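Local coordinates for outer membrane protein (Bartonella henselae, PDB 2FI9) that is of unknown function but is named an outer membrane protein and belongs to the DUF498/DUF598 family of small alpha/beta proteins, at residues G24-A29 against A122-V127; C39-I44 against L63-Q68. One frame throughout, in Å; residues are numbered along the deposited sequence.

Contact 1 of 2, residues G24-A29 against A122-V127; sequences GGFRFA and ALLFAV
Phe26 sets CG beside its own backbone N and anti to the carbonyl carbon (chi1 -62°), with the ring on the side of Leu124. The two side chains cross obliquely, and Leu124 makes the contact through CB. The far end of the Phe26 ring does the touching: Phe26 CZ lies 3.5 Å from Leu124 CB. Its neighbour Phe26 CE2 lies 3.7 Å from Ala126 CB. The carbonyl Phe125 O comes up at the ring edge, near the ring plane, and also takes a hydrogen bond from Thr103 OG1. Ala126 CB has a second partner, at 3.5 Å from Gly24 O, so the methyl group touches both the ring and the glycine backbone.

Past the ring the contact becomes polar. Gly24 N donates to Val127 O at 3.0 Å, with an N-H...O angle of 144° and the donor above the carbonyl plane. Water 1 adds a bridged link beside this direct bond. It accepts from Val127 N at 2.8 Å and donates to Gly25 O at 2.7 Å, and it sits over one face of the Phe26 ring, offset toward the rim. Ile37, Ile18 and Tyr21 also pack on Phe26. The arrangement joins the middle strand of the three-stranded antiparallel sheet to the chain leaving the middle strand of the five-stranded mixed sheet, consistent with an MTH938-like alpha/beta fold.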
loop_
_atom_site.group_PDB
_atom_site.type_symbol
_atom_site.label_atom_id
_atom_site.label_comp_id
_atom_site.label_asym_id
_atom_site.label_seq_id
_atom_site.Cartn_x
_atom_site.Cartn_y
_atom_site.Cartn_z
ATOM N N GLY A 24 4.085 11.464 -9.646
ATOM C CA GLY A 24 3.493 11.811 -8.364
ATOM C C GLY A 24 2.141 11.151 -8.126
ATOM O O GLY A 24 1.369 11.593 -7.270
ATOM N N GLY A 25 1.841 10.094 -8.869
ATOM C CA GLY A 25 0.605 9.392 -8.612
ATOM C C GLY A 25 0.471 7.998 -9.178
ATOM O O GLY A 25 1.458 7.282 -9.410
ATOM N N PHE A 26 -0.783 7.628 -9.409
ATOM C CA PHE A 26 -1.130 6.278 -9.815
ATOM C C PHE A 26 -2.292 6.314 -10.776
ATOM O O PHE A 26 -3.115 7.248 -10.754
ATOM C CB PHE A 26 -1.487 5.423 -8.587
ATOM C CG PHE A 26 -0.349 5.268 -7.623
ATOM C CD1 PHE A 26 0.670 4.338 -7.858
ATOM C CD2 PHE A 26 -0.275 6.076 -6.490
ATOM C CE1 PHE A 26 1.747 4.202 -6.962
ATOM C CE2 PHE A 26 0.779 5.960 -5.606
ATOM C CZ PHE A 26 1.812 5.021 -5.842
ATOM N N ARG A 27 -2.353 5.289 -11.617
ATOM C CA ARG A 27 -3.517 5.075 -12.476
ATOM C C ARG A 27 -4.127 3.722 -12.150
ATOM O O ARG A 27 -3.417 2.723 -12.043
ATOM C CB ARG A 27 -3.145 5.138 -13.957
ATOM C CG ARG A 27 -2.426 6.410 -14.374
ATOM C CD ARG A 27 -2.146 6.380 -15.859
ATOM N NE ARG A 27 -3.384 6.621 -16.590
ATOM C CZ ARG A 27 -3.726 6.056 -17.742
ATOM N NH1 ARG A 27 -4.884 6.377 -18.290
ATOM N NH2 ARG A 27 -2.931 5.179 -18.346
ATOM N N PHE A 28 -5.441 3.698 -11.973
ATOM C CA PHE A 28 -6.155 2.467 -11.652
ATOM C C PHE A 28 -7.625 2.621 -12.009
ATOM O O PHE A 28 -8.188 3.715 -11.867
ATOM C CB PHE A 28 -6.030 2.137 -10.160
ATOM C CG PHE A 28 -6.377 3.287 -9.251
ATOM C CD1 PHE A 28 -7.676 3.435 -8.760
ATOM C CD2 PHE A 28 -5.404 4.214 -8.878
ATOM C CE1 PHE A 28 -8.008 4.491 -7.908
ATOM C CE2 PHE A 28 -5.730 5.281 -8.033
ATOM C CZ PHE A 28 -7.046 5.414 -7.550
ATOM N N ALA A 29 -8.238 1.531 -12.476
ATOM C CA ALA A 29 -9.687 1.508 -12.670
ATOM C C ALA A 29 -10.138 2.657 -13.582
ATOM O O ALA A 29 -11.172 3.304 -13.333
ATOM C CB ALA A 29 -10.384 1.589 -11.302
ATOM N N ALA A 122 -1.827 -2.887 -0.008
ATOM C CA ALA A 122 -0.620 -2.134 -0.351
ATOM C C ALA A 122 -0.704 -0.703 0.159
ATOM O O ALA A 122 -1.764 -0.079 0.099
ATOM C CB ALA A 122 -0.417 -2.134 -1.862
ATOM N N LEU A 123 0.415 -0.191 0.671
ATOM C CA LEU A 123 0.556 1.210 0.974
ATOM C C LEU A 123 1.604 1.709 0.012
ATOM O O LEU A 123 2.723 1.208 0.015
ATOM C CB LEU A 123 1.038 1.391 2.415
ATOM C CG LEU A 123 1.351 2.820 2.867
ATOM C CD1 LEU A 123 0.197 3.757 2.632
ATOM C CD2 LEU A 123 1.740 2.850 4.363
ATOM N N LEU A 124 1.262 2.686 -0.816
ATOM C CA LEU A 124 2.162 3.053 -1.904
ATOM C C LEU A 124 2.520 4.533 -1.885
ATOM O O LEU A 124 1.659 5.372 -2.148
ATOM C CB LEU A 124 1.542 2.665 -3.253
ATOM C CG LEU A 124 1.078 1.207 -3.407
ATOM C CD1 LEU A 124 0.195 1.008 -4.620
ATOM C CD2 LEU A 124 2.257 0.239 -3.493
ATOM N N PHE A 125 3.783 4.847 -1.588
ATOM C CA PHE A 125 4.262 6.218 -1.702
ATOM C C PHE A 125 4.419 6.565 -3.163
ATOM O O PHE A 125 5.111 5.874 -3.892
ATOM C CB PHE A 125 5.587 6.394 -0.996
ATOM C CG PHE A 125 6.113 7.808 -1.018
ATOM C CD1 PHE A 125 5.525 8.797 -0.235
ATOM C CD2 PHE A 125 7.227 8.138 -1.790
ATOM C CE1 PHE A 125 6.018 10.093 -0.239
ATOM C CE2 PHE A 125 7.747 9.444 -1.779
ATOM C CZ PHE A 125 7.141 10.417 -1.010
ATOM N N ALA A 126 3.777 7.649 -3.577
ATOM C CA ALA A 126 3.782 8.059 -4.978
ATOM C C ALA A 126 5.134 8.640 -5.321
ATOM O O ALA A 126 5.596 9.558 -4.660
ATOM C CB ALA A 126 2.720 9.088 -5.214
ATOM N N VAL A 127 5.751 8.101 -6.364
ATOM C CA VAL A 127 7.057 8.560 -6.834
ATOM C C VAL A 127 6.921 9.399 -8.097
ATOM O O VAL A 127 5.926 9.303 -8.828
ATOM C CB VAL A 127 8.035 7.375 -7.145
ATOM C CG1 VAL A 127 8.462 6.665 -5.879
ATOM C CG2 VAL A 127 7.410 6.385 -8.106
HETATM O O HOH W 1 3.898 7.177 -8.243
#

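Contact 2 of 2, residues C39-I44 against L63-Q68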
loop_
_atom_site.group_PDB
_atom_site.type_symbol
_atom_site.label_atom_id
_atom_site.label_comp_id
_atom_site.label_asym_id
_atom_site.label_seq_id
_atom_site.Cartn_x
_atom_site.Cartn_y
_atom_site.Cartn_z
ATOM N N CYS A 39 -4.343 0.623 -0.554
ATOM C CA CYS A 39 -5.237 -0.257 -1.279
ATOM C C CYS A 39 -5.583 -1.382 -0.345
ATOM O O CYS A 39 -4.728 -2.193 0.003
ATOM C CB CYS A 39 -4.534 -0.833 -2.511
ATOM S SG CYS A 39 -3.802 0.398 -3.599
ATOM N N ILE A 40 -6.828 -1.418 0.094
ATOM C CA ILE A 40 -7.259 -2.393 1.091
ATOM C C ILE A 40 -8.606 -2.987 0.631
ATOM O O ILE A 40 -9.193 -2.493 -0.335
ATOM C CB ILE A 40 -7.318 -1.744 2.499
ATOM C CG1 ILE A 40 -8.180 -0.473 2.460
ATOM C CG2 ILE A 40 -5.913 -1.404 2.958
ATOM C CD1 ILE A 40 -8.356 0.211 3.819
ATOM N N PRO A 41 -9.060 -4.092 1.249
ATOM C CA PRO A 41 -10.326 -4.669 0.753
ATOM C C PRO A 41 -11.493 -3.687 0.591
ATOM O O PRO A 41 -12.320 -3.877 -0.323
ATOM C CB PRO A 41 -10.636 -5.755 1.787
ATOM C CG PRO A 41 -9.279 -6.217 2.178
ATOM C CD PRO A 41 -8.471 -4.927 2.310
ATOM N N SER A 42 -11.572 -2.660 1.448
ATOM C CA SER A 42 -12.696 -1.690 1.378
ATOM C C SER A 42 -12.510 -0.605 0.301
ATOM O O SER A 42 -13.416 0.186 0.052
ATOM C CB SER A 42 -12.926 -1.020 2.732
ATOM O OG SER A 42 -11.838 -0.157 3.053
ATOM N N GLY A 43 -11.327 -0.554 -0.307
ATOM C CA GLY A 43 -11.106 0.347 -1.428
ATOM C C GLY A 43 -9.715 0.907 -1.552
ATOM O O GLY A 43 -8.789 0.477 -0.854
ATOM N N ILE A 44 -9.578 1.871 -2.450
ATOM C CA ILE A 44 -8.334 2.596 -2.646
ATOM C C ILE A 44 -8.566 4.007 -2.133
ATOM O O ILE A 44 -9.478 4.693 -2.614
ATOM C CB ILE A 44 -7.955 2.640 -4.147
ATOM C CG1 ILE A 44 -7.864 1.211 -4.700
ATOM C CG2 ILE A 44 -6.620 3.394 -4.356
ATOM C CD1 ILE A 44 -7.601 1.103 -6.196
ATOM N N LEU A 63 -4.631 -1.567 9.779
ATOM C CA LEU A 63 -4.809 -2.181 11.082
ATOM C C LEU A 63 -6.305 -2.431 11.328
ATOM O O LEU A 63 -6.708 -3.498 11.797
ATOM C CB LEU A 63 -4.198 -1.296 12.181
ATOM C CG LEU A 63 -2.666 -1.120 12.067
ATOM C CD1 LEU A 63 -2.156 -0.146 13.115
ATOM C CD2 LEU A 63 -1.913 -2.452 12.190
ATOM N N GLU A 64 -7.121 -1.444 10.991
ATOM C CA GLU A 64 -8.556 -1.510 11.255
ATOM C C GLU A 64 -9.265 -2.606 10.449
ATOM O O GLU A 64 -10.302 -3.125 10.870
ATOM C CB GLU A 64 -9.193 -0.140 10.982
ATOM C CG GLU A 64 -8.771 0.953 11.996
ATOM C CD GLU A 64 -9.049 2.382 11.496
ATOM O OE1 GLU A 64 -9.840 2.535 10.538
ATOM O OE2 GLU A 64 -8.502 3.353 12.069
ATOM N N GLU A 65 -8.707 -2.949 9.289
ATOM C CA GLU A 65 -9.287 -3.971 8.419
ATOM C C GLU A 65 -8.459 -5.258 8.445
ATOM O O GLU A 65 -8.520 -6.064 7.511
ATOM C CB GLU A 65 -9.380 -3.442 6.988
ATOM C CG GLU A 65 -10.312 -2.273 6.841
ATOM C CD GLU A 65 -10.663 -1.962 5.387
ATOM O OE1 GLU A 65 -10.518 -2.836 4.489
ATOM O OE2 GLU A 65 -11.090 -0.818 5.153
ATOM N N SER A 66 -7.731 -5.469 9.536
ATOM C CA SER A 66 -6.741 -6.554 9.606
ATOM C C SER A 66 -7.384 -7.942 9.525
ATOM O O SER A 66 -6.744 -8.898 9.107
ATOM C CB SER A 66 -5.888 -6.429 10.862
ATOM O OG SER A 66 -6.678 -6.555 12.034
ATOM N N ASP A 67 -8.662 -8.045 9.883
ATOM C CA ASP A 67 -9.365 -9.317 9.745
ATOM C C ASP A 67 -9.414 -9.794 8.290
ATOM O O ASP A 67 -9.564 -10.987 8.046
ATOM C CB ASP A 67 -10.779 -9.252 10.342
ATOM C CG ASP A 67 -10.821 -9.642 11.832
ATOM O OD1 ASP A 67 -9.853 -10.246 12.349
ATOM O OD2 ASP A 67 -11.857 -9.369 12.490
ATOM N N GLN A 68 -9.266 -8.875 7.331
ATOM C CA GLN A 68 -9.360 -9.213 5.898
ATOM C C GLN A 68 -8.039 -9.041 5.149
ATOM O O GLN A 68 -8.005 -9.112 3.926
ATOM C CB GLN A 68 -10.447 -8.377 5.205
ATOM C CG GLN A 68 -11.887 -8.851 5.439
ATOM C CD GLN A 68 -12.580 -8.120 6.587
ATOM O OE1 GLN A 68 -13.699 -8.484 6.983
ATOM N NE2 GLN A 68 -11.934 -7.080 7.118
#
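Glu65 and Ile40 lay their side chains at about a right angle, while Pro41 and Glu65 slide past each other in opposite directions. Glu65 CG stands beside its backbone N (chi1 -64°), and the chain beyond it is extended, so the carboxylate reaches the turn at residues 40-43. There Ser42 N donates to Glu65 OE1 at 3.2 Å, with an N-H...O angle of 140°, and OE1 uses its syn lone pair.

The other oxygen faces the serine hydroxyl. Ser42 OG and Glu65 OE2 are modelled only 2.3 Å apart, too short for an ordinary hydrogen bond, so the detail of this link is doubtful. Ser42 OG is also hydrogen-bonded to Tyr45 OH.

Apolar groups of Ile40 and Pro41 lie on one side of the carboxylate plane. Ile40 CD1 is 3.5 Å from Glu65 CD, and Pro41 CD is 3.6 Å from Glu65 OE1. Pro41 and Gln68 cross at a slant, with Pro41 CG 3.6 Å from Gln68 O and 3.9 Å from Gln68 CB. Ile40 also packs on Arg61 and Val62 of helix 60-64. The arrangement is a two-residue beta-hairpin with a type I turn, with the turn amide Ser42 N bound by a carboxylate just past the end of a helix.

Overall arrangement
Contact 1 is partly buried and mostly apolar, with one backbone hydrogen bond and one water bridge. Contact 2 lies at the surface and rests on a carboxylate bound to a turn. Both reach the five-stranded mixed sheet. Contact 1 ties its central strand 120-124 to the three-stranded sheet, whereas contact 2 ties the hairpin of strands 36-40 and 43-47 to the end of helix 60-64. Strands 120-124 and 36-40 are neighbours, and Cys39 N and Ala122 O, 2.8 Å apart, probably form a hydrogen bond. Phe28 also packs on Ile44. Along the chain, contact 2 is nested within the loop closed by contact 1.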